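Local atomic coordinates of sulfhydryl oxidase 1 (Homo sapiens, PDB entry 3LLK), a protein that catalyses the FAD-dependent oxidation of protein thiols to disulfides, passing the electrons to molecular oxygen with formation of hydrogen peroxide. Residues A[104-108]-A[117-121]; A[110-116]-A[208-213]. All blocks are in the same frame, centred on the assembly; numbering follows the deposited sequence.

Interaction 1. Residues A[104-108]-A[117-121]. With FAD (flavin-adenine dinucleotide), chain D.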
ATOM      1  N   ASN A 104      13.744  -6.987  -0.864  1.00 30.74           N
ATOM      2  CA  ASN A 104      13.660  -8.265  -1.552  1.00 30.44           C
ATOM      3  C   ASN A 104      12.268  -8.378  -2.149  1.00 28.69           C
ATOM      4  O   ASN A 104      11.307  -8.670  -1.449  1.00 27.85           O
ATOM      5  CB  ASN A 104      13.927  -9.418  -0.576  1.00 32.08           C
ATOM      6  CG  ASN A 104      13.771 -10.777  -1.228  1.00 36.45           C
ATOM      7  OD1 ASN A 104      14.171 -10.968  -2.377  1.00 38.97           O
ATOM      8  ND2 ASN A 104      13.197 -11.733  -0.496  1.00 34.47           N
ATOM      9  N   TRP A 105      12.170  -8.116  -3.447  1.00 27.09           N
ATOM     10  CA  TRP A 105      10.899  -8.179  -4.153  1.00 27.16           C
ATOM     11  C   TRP A 105      10.701  -9.582  -4.700  1.00 28.95           C
ATOM     12  O   TRP A 105      11.649 -10.207  -5.173  1.00 29.61           O
ATOM     13  CB  TRP A 105      10.895  -7.191  -5.323  1.00 23.29           C
ATOM     14  CG  TRP A 105      11.298  -5.797  -4.936  1.00 22.68           C
ATOM     15  CD1 TRP A 105      12.315  -5.052  -5.476  1.00 23.49           C
ATOM     16  CD2 TRP A 105      10.707  -4.991  -3.918  1.00 24.21           C
ATOM     17  NE1 TRP A 105      12.393  -3.833  -4.851  1.00 23.32           N
ATOM     18  CE2 TRP A 105      11.421  -3.767  -3.887  1.00 25.02           C
ATOM     19  CE3 TRP A 105       9.644  -5.180  -3.025  1.00 24.37           C
ATOM     20  CZ2 TRP A 105      11.105  -2.737  -2.996  1.00 24.98           C
ATOM     21  CZ3 TRP A 105       9.329  -4.151  -2.135  1.00 26.62           C
ATOM     22  CH2 TRP A 105      10.062  -2.944  -2.131  1.00 25.86           C
ATOM     23  N   ILE A 106       9.479 -10.089  -4.616  1.00 28.28           N
ATOM     24  CA  ILE A 106       9.200 -11.397  -5.175  1.00 28.43           C
ATOM     25  C   ILE A 106       8.061 -11.217  -6.163  1.00 28.21           C
ATOM     26  O   ILE A 106       8.243 -11.394  -7.367  1.00 31.20           O
ATOM     27  CB  ILE A 106       8.827 -12.435  -4.092  1.00 27.91           C
ATOM     28  CG1 ILE A 106      10.000 -12.622  -3.125  1.00 26.67           C
ATOM     29  CG2 ILE A 106       8.504 -13.772  -4.751  1.00 27.81           C
ATOM     30  CD1 ILE A 106       9.788 -13.728  -2.091  1.00 28.12           C
ATOM     31  N   GLY A 107       6.889 -10.840  -5.664  1.00 26.62           N
ATOM     32  CA  GLY A 107       5.758 -10.630  -6.546  1.00 24.48           C
ATOM     33  C   GLY A 107       5.838  -9.258  -7.194  1.00 26.27           C
ATOM     34  O   GLY A 107       5.063  -8.935  -8.095  1.00 27.03           O
ATOM     35  N   CYS A 108       6.786  -8.449  -6.733  1.00 23.94           N
ATOM     36  CA  CYS A 108       6.975  -7.100  -7.259  1.00 25.77           C
ATOM     37  C   CYS A 108       8.332  -6.919  -7.946  1.00 26.60           C
ATOM     38  O   CYS A 108       8.796  -5.798  -8.170  1.00 26.11           O
ATOM     39  CB  CYS A 108       6.821  -6.094  -6.123  1.00 26.12           C
ATOM     40  SG  CYS A 108       5.091  -5.688  -5.717  1.00 25.45           S
ATOM     41  N   GLY A 117       9.067  -2.883  -8.470  1.00 20.94           N
ATOM     42  CA  GLY A 117       9.728  -2.649  -7.201  1.00 22.19           C
ATOM     43  C   GLY A 117       8.852  -2.010  -6.136  1.00 21.39           C
ATOM     44  O   GLY A 117       7.693  -2.376  -5.964  1.00 21.53           O
ATOM     45  N   PHE A 118       9.406  -1.036  -5.424  1.00 19.22           N
ATOM     46  CA  PHE A 118       8.683  -0.382  -4.348  1.00 21.00           C
ATOM     47  C   PHE A 118       7.270   0.085  -4.706  1.00 22.09           C
ATOM     48  O   PHE A 118       6.340  -0.182  -3.962  1.00 21.54           O
ATOM     49  CB  PHE A 118       9.485   0.807  -3.796  1.00 21.29           C
ATOM     50  CG  PHE A 118       8.771   1.558  -2.707  1.00 22.89           C
ATOM     51  CD1 PHE A 118       8.466   0.931  -1.494  1.00 23.22           C
ATOM     52  CD2 PHE A 118       8.370   2.875  -2.902  1.00 23.68           C
ATOM     53  CE1 PHE A 118       7.772   1.608  -0.494  1.00 25.77           C
ATOM     54  CE2 PHE A 118       7.672   3.564  -1.910  1.00 22.39           C
ATOM     55  CZ  PHE A 118       7.373   2.929  -0.702  1.00 25.24           C
ATOM     56  N   PRO A 119       7.102   0.806  -5.837  1.00 21.99           N
ATOM     57  CA  PRO A 119       5.778   1.293  -6.248  1.00 22.77           C
ATOM     58  C   PRO A 119       4.763   0.155  -6.282  1.00 21.27           C
ATOM     59  O   PRO A 119       3.618   0.310  -5.864  1.00 20.09           O
ATOM     60  CB  PRO A 119       6.045   1.890  -7.633  1.00 25.60           C
ATOM     61  CG  PRO A 119       7.449   2.407  -7.501  1.00 25.84           C
ATOM     62  CD  PRO A 119       8.141   1.267  -6.775  1.00 24.19           C
ATOM     63  N   CYS A 120       5.202  -0.994  -6.771  1.00 20.95           N
ATOM     64  CA  CYS A 120       4.353  -2.179  -6.841  1.00 21.55           C
ATOM     65  C   CYS A 120       4.008  -2.621  -5.421  1.00 21.83           C
ATOM     66  O   CYS A 120       2.845  -2.873  -5.103  1.00 21.75           O
ATOM     67  CB  CYS A 120       5.093  -3.289  -7.581  1.00 22.63           C
ATOM     68  SG  CYS A 120       4.432  -4.989  -7.508  1.00 25.69           S
ATOM     69  N   SER A 121       5.016  -2.680  -4.559  1.00 21.63           N
ATOM     70  CA  SER A 121       4.801  -3.107  -3.187  1.00 22.63           C
ATOM     71  C   SER A 121       3.914  -2.152  -2.411  1.00 21.54           C
ATOM     72  O   SER A 121       3.219  -2.569  -1.495  1.00 20.17           O
ATOM     73  CB  SER A 121       6.134  -3.269  -2.451  1.00 22.09           C
ATOM     74  OG  SER A 121       6.677  -2.019  -2.086  1.00 23.30           O
TER
HETATM   75  PA  FAD D 550       1.388  -2.233  -9.954  1.00 31.41           P
HETATM   76  O1A FAD D 550       2.431  -1.670  -9.052  1.00 29.19           O
HETATM   77  O2A FAD D 550       0.419  -1.389 -10.704  1.00 31.66           O
HETATM   78  O5B FAD D 550       0.543  -3.321  -9.204  1.00 31.46           O
HETATM   79  C5B FAD D 550       0.961  -4.059  -8.054  1.00 27.32           C
HETATM   80  C4B FAD D 550       0.214  -5.356  -8.219  1.00 27.49           C
HETATM   81  O4B FAD D 550      -1.059  -5.143  -7.550  1.00 24.24           O
HETATM   82  C3B FAD D 550       0.043  -6.207  -9.497  1.00 26.44           C
HETATM   83  O3B FAD D 550       1.147  -7.039  -9.849  1.00 29.86           O
HETATM   84  C2B FAD D 550      -1.226  -6.865  -9.193  1.00 27.18           C
HETATM   85  O2B FAD D 550      -1.125  -8.071  -8.500  1.00 30.86           O
HETATM   86  C1B FAD D 550      -2.017  -5.880  -8.318  1.00 25.77           C
HETATM   87  N9A FAD D 550      -2.936  -4.972  -8.927  1.00 23.45           N
HETATM   88  C8A FAD D 550      -3.003  -4.388 -10.220  1.00 22.50           C
HETATM   89  N7A FAD D 550      -4.017  -3.621 -10.452  1.00 22.75           N
HETATM   90  C5A FAD D 550      -4.705  -3.685  -9.247  1.00 23.05           C
HETATM   91  C6A FAD D 550      -5.929  -3.094  -8.880  1.00 23.17           C
HETATM   92  N6A FAD D 550      -6.669  -2.349  -9.713  1.00 22.28           N
HETATM   93  N1A FAD D 550      -6.451  -3.315  -7.620  1.00 25.55           N
HETATM   94  C2A FAD D 550      -5.869  -4.147  -6.712  1.00 26.47           C
HETATM   95  N3A FAD D 550      -4.651  -4.742  -7.071  1.00 24.86           N
HETATM   96  C4A FAD D 550      -4.111  -4.468  -8.367  1.00 23.28           C
HETATM   97  N1  FAD D 550       3.718   5.581 -12.266  1.00 70.69           N
HETATM   98  C2  FAD D 550       3.835   6.393 -13.374  1.00 71.00           C
HETATM   99  O2  FAD D 550       4.707   6.083 -14.203  1.00 71.23           O
HETATM  100  N3  FAD D 550       2.898   7.418 -13.340  1.00 70.53           N
HETATM  101  C4  FAD D 550       1.917   7.682 -12.353  1.00 70.71           C
HETATM  102  O4  FAD D 550       1.161   8.704 -12.459  1.00 70.86           O
HETATM  103  C4X FAD D 550       1.885   6.811 -11.283  1.00 70.51           C
HETATM  104  N5  FAD D 550       1.004   7.049 -10.179  1.00 69.87           N
HETATM  105  C5X FAD D 550       0.993   6.268  -8.993  1.00 70.31           C
HETATM  106  C6  FAD D 550       0.161   6.675  -7.932  1.00 70.47           C
HETATM  107  C7  FAD D 550       0.138   5.873  -6.756  1.00 70.48           C
HETATM  108  C7M FAD D 550      -0.786   6.378  -5.647  1.00 71.00           C
HETATM  109  C8  FAD D 550       0.927   4.689  -6.647  1.00 69.25           C
HETATM  110  C8M FAD D 550       1.013   3.693  -5.508  1.00 68.96           C
HETATM  111  C9  FAD D 550       1.764   4.338  -7.705  1.00 69.41           C
HETATM  112  C9A FAD D 550       1.897   5.096  -8.899  1.00 69.59           C
HETATM  113  N10 FAD D 550       2.690   4.912 -10.143  1.00 68.94           N
HETATM  114  C10 FAD D 550       2.813   5.724 -11.240  1.00 69.87           C
HETATM  115  C1' FAD D 550       3.346   3.649 -10.264  1.00 66.52           C
HETATM  116  C2' FAD D 550       2.613   2.519 -10.921  1.00 64.01           C
HETATM  117  O2' FAD D 550       1.210   2.540 -10.555  1.00 60.22           O
HETATM  118  C3' FAD D 550       3.111   1.124 -10.693  1.00 62.75           C
HETATM  119  O3' FAD D 550       3.197   0.861  -9.299  1.00 59.98           O
HETATM  120  C4' FAD D 550       4.364   0.637 -11.400  1.00 61.99           C
HETATM  121  O4' FAD D 550       4.394   1.104 -12.782  1.00 63.31           O
HETATM  122  C5' FAD D 550       4.694  -0.791 -11.323  1.00 58.69           C
HETATM  123  O5' FAD D 550       3.662  -1.492 -12.022  1.00 53.40           O
HETATM  124  P   FAD D 550       3.382  -3.014 -11.906  1.00 51.79           P
HETATM  125  O1P FAD D 550       3.050  -3.393 -13.280  1.00 54.35           O
HETATM  126  O2P FAD D 550       4.505  -3.770 -11.291  1.00 51.54           O
HETATM  127  O3P FAD D 550       2.092  -3.242 -10.969  1.00 41.96           O
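A disulfide fastens the loop 104-108 to the first turn of helix 118-134: Cys108 SG and Cys120 SG are bonded at 2.0 Å with a chi3 of -79°, near the relaxed value for a disulfide. Beside this covalent link the backbones are tied by one hydrogen bond, from Gly117 N to Cys108 O at 2.9 Å, where the two segments come closest, with CA atoms 5.2 Å apart. Gly117 occupies the N-cap position, and its O accepts from Ser121 N at 3.0 Å to start the helix. Its phi/psi of 79/-137 would jam a CB against the preceding carbonyl, and such a CB would also lie 3.6 Å from Trp105 NE1. Without one, Gly117 CA can sit over the indole, 3.8 Å from the centroid of the Trp105 five-membered ring and 12° off its normal, a CH-pi contact. Trp105 also reaches along the helix start: its CZ2 lies 4.0 Å from Phe118 CB, and its CZ3 packs 3.3 Å from Ser121 CB. Ser121 OG turns back to donate to Phe118 O at 2.6 Å, which satisfies the hydroxyl within the helix. Helix 16-30 backs the contact, with Asp18 accepting hydrogen bonds from Ile106 N and Gly107 N, while the Phe118 ring stacks on Tyr25. Cys120 CA lies 3.0 Å from FAD O1A, and Pro119 CB 3.5 Å from FAD O3'. The disulfide thus pins a helix N-terminus that forms part of the FAD pocket beside the pyrophosphate and ribityl chain, within the helical sulfhydryl oxidase module of the Erv family.

Interaction 2. Residues A[110-116]-A[208-213]. With FAD (flavin-adenine dinucleotide), chain D.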
ATOM      1  N   GLY A 110      10.858  -6.469 -10.707  1.00 30.70           N
ATOM      2  CA  GLY A 110      10.834  -5.974 -12.075  1.00 33.82           C
ATOM      3  C   GLY A 110      11.798  -6.774 -12.944  1.00 35.61           C
ATOM      4  O   GLY A 110      12.773  -7.317 -12.425  1.00 34.23           O
ATOM      5  N   SER A 111      11.531  -6.868 -14.249  1.00 37.14           N
ATOM      6  CA  SER A 111      12.423  -7.606 -15.151  1.00 39.26           C
ATOM      7  C   SER A 111      13.743  -6.842 -15.251  1.00 41.49           C
ATOM      8  O   SER A 111      14.749  -7.361 -15.729  1.00 43.20           O
ATOM      9  CB  SER A 111      11.791  -7.768 -16.542  1.00 38.67           C
ATOM     10  OG  SER A 111      11.561  -6.517 -17.174  1.00 36.77           O
ATOM     11  N   GLU A 112      13.711  -5.593 -14.802  1.00 43.60           N
ATOM     12  CA  GLU A 112      14.874  -4.718 -14.761  1.00 43.36           C
ATOM     13  C   GLU A 112      14.723  -3.881 -13.489  1.00 43.59           C
ATOM     14  O   GLU A 112      13.610  -3.535 -13.091  1.00 40.93           O
ATOM     15  CB  GLU A 112      14.935  -3.806 -15.988  1.00 45.26           C
ATOM     16  CG  GLU A 112      15.334  -4.510 -17.273  1.00 48.80           C
ATOM     17  CD  GLU A 112      15.552  -3.541 -18.426  1.00 50.60           C
ATOM     18  OE1 GLU A 112      16.533  -2.761 -18.385  1.00 50.67           O
ATOM     19  OE2 GLU A 112      14.736  -3.560 -19.374  1.00 52.37           O
ATOM     20  N   PRO A 113      15.847  -3.552 -12.834  1.00 42.95           N
ATOM     21  CA  PRO A 113      15.881  -2.764 -11.600  1.00 41.19           C
ATOM     22  C   PRO A 113      14.978  -1.531 -11.549  1.00 40.80           C
ATOM     23  O   PRO A 113      14.357  -1.261 -10.521  1.00 42.12           O
ATOM     24  CB  PRO A 113      17.360  -2.406 -11.470  1.00 43.07           C
ATOM     25  CG  PRO A 113      18.030  -3.643 -12.019  1.00 43.09           C
ATOM     26  CD  PRO A 113      17.213  -3.908 -13.266  1.00 43.16           C
ATOM     27  N   HIS A 114      14.905  -0.781 -12.643  1.00 37.11           N
ATOM     28  CA  HIS A 114      14.075   0.415 -12.656  1.00 36.75           C
ATOM     29  C   HIS A 114      12.572   0.139 -12.825  1.00 35.16           C
ATOM     30  O   HIS A 114      11.757   1.047 -12.684  1.00 36.60           O
ATOM     31  CB  HIS A 114      14.552   1.386 -13.746  1.00 36.37           C
ATOM     32  CG  HIS A 114      14.622   0.783 -15.113  1.00 35.73           C
ATOM     33  ND1 HIS A 114      15.688   0.022 -15.538  1.00 36.79           N
ATOM     34  CD2 HIS A 114      13.746   0.811 -16.146  1.00 35.94           C
ATOM     35  CE1 HIS A 114      15.468  -0.392 -16.774  1.00 36.62           C
ATOM     36  NE2 HIS A 114      14.296   0.074 -17.166  1.00 36.05           N
ATOM     37  N   PHE A 115      12.210  -1.103 -13.127  1.00 32.60           N
ATOM     38  CA  PHE A 115      10.800  -1.461 -13.297  1.00 30.11           C
ATOM     39  C   PHE A 115      10.211  -1.977 -11.987  1.00 28.65           C
ATOM     40  O   PHE A 115      10.910  -2.588 -11.171  1.00 25.32           O
ATOM     41  CB  PHE A 115      10.622  -2.563 -14.350  1.00 30.57           C
ATOM     42  CG  PHE A 115      10.828  -2.110 -15.770  1.00 32.80           C
ATOM     43  CD1 PHE A 115      11.505  -2.927 -16.676  1.00 34.17           C
ATOM     44  CD2 PHE A 115      10.333  -0.887 -16.214  1.00 32.95           C
ATOM     45  CE1 PHE A 115      11.685  -2.532 -18.004  1.00 35.12           C
ATOM     46  CE2 PHE A 115      10.507  -0.484 -17.537  1.00 33.93           C
ATOM     47  CZ  PHE A 115      11.185  -1.308 -18.432  1.00 34.62           C
ATOM     48  N   ARG A 116       8.921  -1.717 -11.798  1.00 25.24           N
ATOM     49  CA  ARG A 116       8.201  -2.189 -10.630  1.00 23.85           C
ATOM     50  C   ARG A 116       8.903  -1.874  -9.314  1.00 22.96           C
ATOM     51  O   ARG A 116       9.274  -0.733  -9.050  1.00 23.18           O
ATOM     52  CB  ARG A 116       7.984  -3.699 -10.787  1.00 24.24           C
ATOM     53  CG  ARG A 116       7.487  -4.079 -12.191  1.00 23.58           C
ATOM     54  CD  ARG A 116       7.139  -5.553 -12.318  1.00 25.69           C
ATOM     55  NE  ARG A 116       5.856  -5.856 -11.685  1.00 26.94           N
ATOM     56  CZ  ARG A 116       5.598  -6.963 -10.995  1.00 28.61           C
ATOM     57  NH1 ARG A 116       6.543  -7.885 -10.843  1.00 28.26           N
ATOM     58  NH2 ARG A 116       4.397  -7.145 -10.452  1.00 25.89           N
ATOM     59  N   SER A 208       7.410   3.250 -20.243  1.00 35.18           N
ATOM     60  CA  SER A 208       7.851   2.907 -18.887  1.00 36.19           C
ATOM     61  C   SER A 208       7.279   1.594 -18.344  1.00 36.39           C
ATOM     62  O   SER A 208       7.543   1.215 -17.202  1.00 36.17           O
ATOM     63  CB  SER A 208       7.477   4.033 -17.928  1.00 39.22           C
ATOM     64  OG  SER A 208       6.068   4.194 -17.865  1.00 41.36           O
ATOM     65  N   GLU A 209       6.501   0.902 -19.164  1.00 35.35           N
ATOM     66  CA  GLU A 209       5.883  -0.358 -18.764  1.00 34.26           C
ATOM     67  C   GLU A 209       6.872  -1.525 -18.794  1.00 33.52           C
ATOM     68  O   GLU A 209       7.592  -1.712 -19.771  1.00 32.13           O
ATOM     69  CB  GLU A 209       4.713  -0.653 -19.702  1.00 33.29           C
ATOM     70  CG  GLU A 209       3.938  -1.919 -19.402  1.00 33.52           C
ATOM     71  CD  GLU A 209       2.863  -2.167 -20.444  1.00 35.38           C
ATOM     72  OE1 GLU A 209       3.222  -2.437 -21.614  1.00 34.22           O
ATOM     73  OE2 GLU A 209       1.663  -2.072 -20.099  1.00 33.13           O
ATOM     74  N   ASP A 210       6.914  -2.301 -17.718  1.00 31.71           N
ATOM     75  CA  ASP A 210       7.794  -3.468 -17.664  1.00 32.87           C
ATOM     76  C   ASP A 210       7.241  -4.447 -18.708  1.00 33.01           C
ATOM     77  O   ASP A 210       6.122  -4.936 -18.576  1.00 33.48           O
ATOM     78  CB  ASP A 210       7.751  -4.093 -16.261  1.00 31.92           C
ATOM     79  CG  ASP A 210       8.816  -5.164 -16.056  1.00 32.66           C
ATOM     80  OD1 ASP A 210       9.256  -5.343 -14.899  1.00 31.69           O
ATOM     81  OD2 ASP A 210       9.208  -5.826 -17.040  1.00 32.84           O
ATOM     82  N   PRO A 211       8.018  -4.736 -19.765  1.00 34.73           N
ATOM     83  CA  PRO A 211       7.556  -5.659 -20.809  1.00 33.70           C
ATOM     84  C   PRO A 211       7.061  -7.003 -20.292  1.00 35.43           C
ATOM     85  O   PRO A 211       6.143  -7.603 -20.862  1.00 36.04           O
ATOM     86  CB  PRO A 211       8.782  -5.807 -21.704  1.00 35.20           C
ATOM     87  CG  PRO A 211       9.460  -4.469 -21.572  1.00 33.99           C
ATOM     88  CD  PRO A 211       9.370  -4.234 -20.075  1.00 34.22           C
ATOM     89  N   GLN A 212       7.656  -7.469 -19.201  1.00 34.92           N
ATOM     90  CA  GLN A 212       7.283  -8.758 -18.638  1.00 36.56           C
ATOM     91  C   GLN A 212       6.017  -8.719 -17.791  1.00 35.64           C
ATOM     92  O   GLN A 212       5.491  -9.759 -17.409  1.00 36.39           O
ATOM     93  CB  GLN A 212       8.453  -9.311 -17.819  1.00 39.45           C
ATOM     94  CG  GLN A 212       8.912 -10.702 -18.247  1.00 44.60           C
ATOM     95  CD  GLN A 212       8.950 -10.872 -19.761  1.00 45.00           C
ATOM     96  OE1 GLN A 212       9.588 -10.097 -20.474  1.00 47.46           O
ATOM     97  NE2 GLN A 212       8.260 -11.890 -20.252  1.00 46.92           N
ATOM     98  N   PHE A 213       5.524  -7.520 -17.506  1.00 33.96           N
ATOM     99  CA  PHE A 213       4.315  -7.363 -16.701  1.00 32.88           C
ATOM    100  C   PHE A 213       3.431  -6.258 -17.278  1.00 33.57           C
ATOM    101  O   PHE A 213       3.310  -5.176 -16.703  1.00 31.42           O
ATOM    102  CB  PHE A 213       4.708  -7.039 -15.260  1.00 31.51           C
ATOM    103  CG  PHE A 213       5.463  -8.146 -14.585  1.00 30.44           C
ATOM    104  CD1 PHE A 213       4.781  -9.203 -13.978  1.00 29.85           C
ATOM    105  CD2 PHE A 213       6.853  -8.166 -14.600  1.00 30.48           C
ATOM    106  CE1 PHE A 213       5.470 -10.263 -13.398  1.00 30.04           C
ATOM    107  CE2 PHE A 213       7.557  -9.227 -14.021  1.00 32.96           C
ATOM    108  CZ  PHE A 213       6.858 -10.278 -13.419  1.00 30.23           C
TER
HETATM  109  PA  FAD D 550       1.388  -2.233  -9.954  1.00 31.41           P
HETATM  110  O1A FAD D 550       2.431  -1.670  -9.052  1.00 29.19           O
HETATM  111  O2A FAD D 550       0.419  -1.389 -10.704  1.00 31.66           O
HETATM  112  O5B FAD D 550       0.543  -3.321  -9.204  1.00 31.46           O
HETATM  113  C5B FAD D 550       0.961  -4.059  -8.054  1.00 27.32           C
HETATM  114  C4B FAD D 550       0.214  -5.356  -8.219  1.00 27.49           C
HETATM  115  O4B FAD D 550      -1.059  -5.143  -7.550  1.00 24.24           O
HETATM  116  C3B FAD D 550       0.043  -6.207  -9.497  1.00 26.44           C
HETATM  117  O3B FAD D 550       1.147  -7.039  -9.849  1.00 29.86           O
HETATM  118  C2B FAD D 550      -1.226  -6.865  -9.193  1.00 27.18           C
HETATM  119  O2B FAD D 550      -1.125  -8.071  -8.500  1.00 30.86           O
HETATM  120  C1B FAD D 550      -2.017  -5.880  -8.318  1.00 25.77           C
HETATM  121  N9A FAD D 550      -2.936  -4.972  -8.927  1.00 23.45           N
HETATM  122  C8A FAD D 550      -3.003  -4.388 -10.220  1.00 22.50           C
HETATM  123  N7A FAD D 550      -4.017  -3.621 -10.452  1.00 22.75           N
HETATM  124  C5A FAD D 550      -4.705  -3.685  -9.247  1.00 23.05           C
HETATM  125  C6A FAD D 550      -5.929  -3.094  -8.880  1.00 23.17           C
HETATM  126  N6A FAD D 550      -6.669  -2.349  -9.713  1.00 22.28           N
HETATM  127  N1A FAD D 550      -6.451  -3.315  -7.620  1.00 25.55           N
HETATM  128  C2A FAD D 550      -5.869  -4.147  -6.712  1.00 26.47           C
HETATM  129  N3A FAD D 550      -4.651  -4.742  -7.071  1.00 24.86           N
HETATM  130  C4A FAD D 550      -4.111  -4.468  -8.367  1.00 23.28           C
HETATM  131  N1  FAD D 550       3.718   5.581 -12.266  1.00 70.69           N
HETATM  132  C2  FAD D 550       3.835   6.393 -13.374  1.00 71.00           C
HETATM  133  O2  FAD D 550       4.707   6.083 -14.203  1.00 71.23           O
HETATM  134  N3  FAD D 550       2.898   7.418 -13.340  1.00 70.53           N
HETATM  135  C4  FAD D 550       1.917   7.682 -12.353  1.00 70.71           C
HETATM  136  O4  FAD D 550       1.161   8.704 -12.459  1.00 70.86           O
HETATM  137  C4X FAD D 550       1.885   6.811 -11.283  1.00 70.51           C
HETATM  138  N5  FAD D 550       1.004   7.049 -10.179  1.00 69.87           N
HETATM  139  C5X FAD D 550       0.993   6.268  -8.993  1.00 70.31           C
HETATM  140  C6  FAD D 550       0.161   6.675  -7.932  1.00 70.47           C
HETATM  141  C7  FAD D 550       0.138   5.873  -6.756  1.00 70.48           C
HETATM  142  C7M FAD D 550      -0.786   6.378  -5.647  1.00 71.00           C
HETATM  143  C8  FAD D 550       0.927   4.689  -6.647  1.00 69.25           C
HETATM  144  C8M FAD D 550       1.013   3.693  -5.508  1.00 68.96           C
HETATM  145  C9  FAD D 550       1.764   4.338  -7.705  1.00 69.41           C
HETATM  146  C9A FAD D 550       1.897   5.096  -8.899  1.00 69.59           C
HETATM  147  N10 FAD D 550       2.690   4.912 -10.143  1.00 68.94           N
HETATM  148  C10 FAD D 550       2.813   5.724 -11.240  1.00 69.87           C
HETATM  149  C1' FAD D 550       3.346   3.649 -10.264  1.00 66.52           C
HETATM  150  C2' FAD D 550       2.613   2.519 -10.921  1.00 64.01           C
HETATM  151  O2' FAD D 550       1.210   2.540 -10.555  1.00 60.22           O
HETATM  152  C3' FAD D 550       3.111   1.124 -10.693  1.00 62.75           C
HETATM  153  O3' FAD D 550       3.197   0.861  -9.299  1.00 59.98           O
HETATM  154  C4' FAD D 550       4.364   0.637 -11.400  1.00 61.99           C
HETATM  155  O4' FAD D 550       4.394   1.104 -12.782  1.00 63.31           O
HETATM  156  C5' FAD D 550       4.694  -0.791 -11.323  1.00 58.69           C
HETATM  157  O5' FAD D 550       3.662  -1.492 -12.022  1.00 53.40           O
HETATM  158  P   FAD D 550       3.382  -3.014 -11.906  1.00 51.79           P
HETATM  159  O1P FAD D 550       3.050  -3.393 -13.280  1.00 54.35           O
HETATM  160  O2P FAD D 550       4.505  -3.770 -11.291  1.00 51.54           O
HETATM  161  O3P FAD D 550       2.092  -3.242 -10.969  1.00 41.96           O
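The contact belongs to the pyrophosphate-binding part of the FAD pocket, to which both Arg116 and Phe213 contribute: Arg116 NE donates a 2.5 Å hydrogen bond to FAD O2P while its guanidinium lies flat on Phe213. The planes meet at 17°, and Arg116 CZ stands 3.8 Å from the centroid of the Phe213 ring, a cation-pi stack that holds the guanidinium edge toward the phosphate. Asp210 joins the two loops: its OD1 accepts from Ser111 N at 2.8 Å and its OD2 from Ser111 OG at a very short 2.5 Å. OD2 also takes Gln212 N at 3.1 Å, closing an Asx turn. Asp210 CA rests over the Phe115 ring, 3.7 Å from its centroid, and Phe115 CE1 packs 3.5 Å from Pro211 CD. Each segment carries a type I turn, Glu112 to Phe115 and Asp210 to Phe213. The contact lies at the surface, joining the loop between helices 95-98 and 118-134 to the one between helices 185-203 and 239-249.

How the interactions relate
Segments 104-108, 110-116 and 117-121 follow one another with only Gln109 left out, while 208-213 comes from a distant loop; the centres of interactions 1 and 2 lie 11 Å apart. Arg116, which grips the FAD phosphate, leads directly into the N-cap of helix 118-134. The contacts also touch: Arg116 NH2 is 3.0 Å from Gly107 O, probably a weak hydrogen bond, and Arg116 CB packs 3.5 Å from Cys108 O. The 108-120 disulfide closes a loop containing all of 110-116, and residues near both ends of that segment, Ser111 and Phe115 with Arg116, meet 208-213. Both contacts touch the same FAD, to which Trp123, Trp193, His196 and Asn200 also hydrogen-bond.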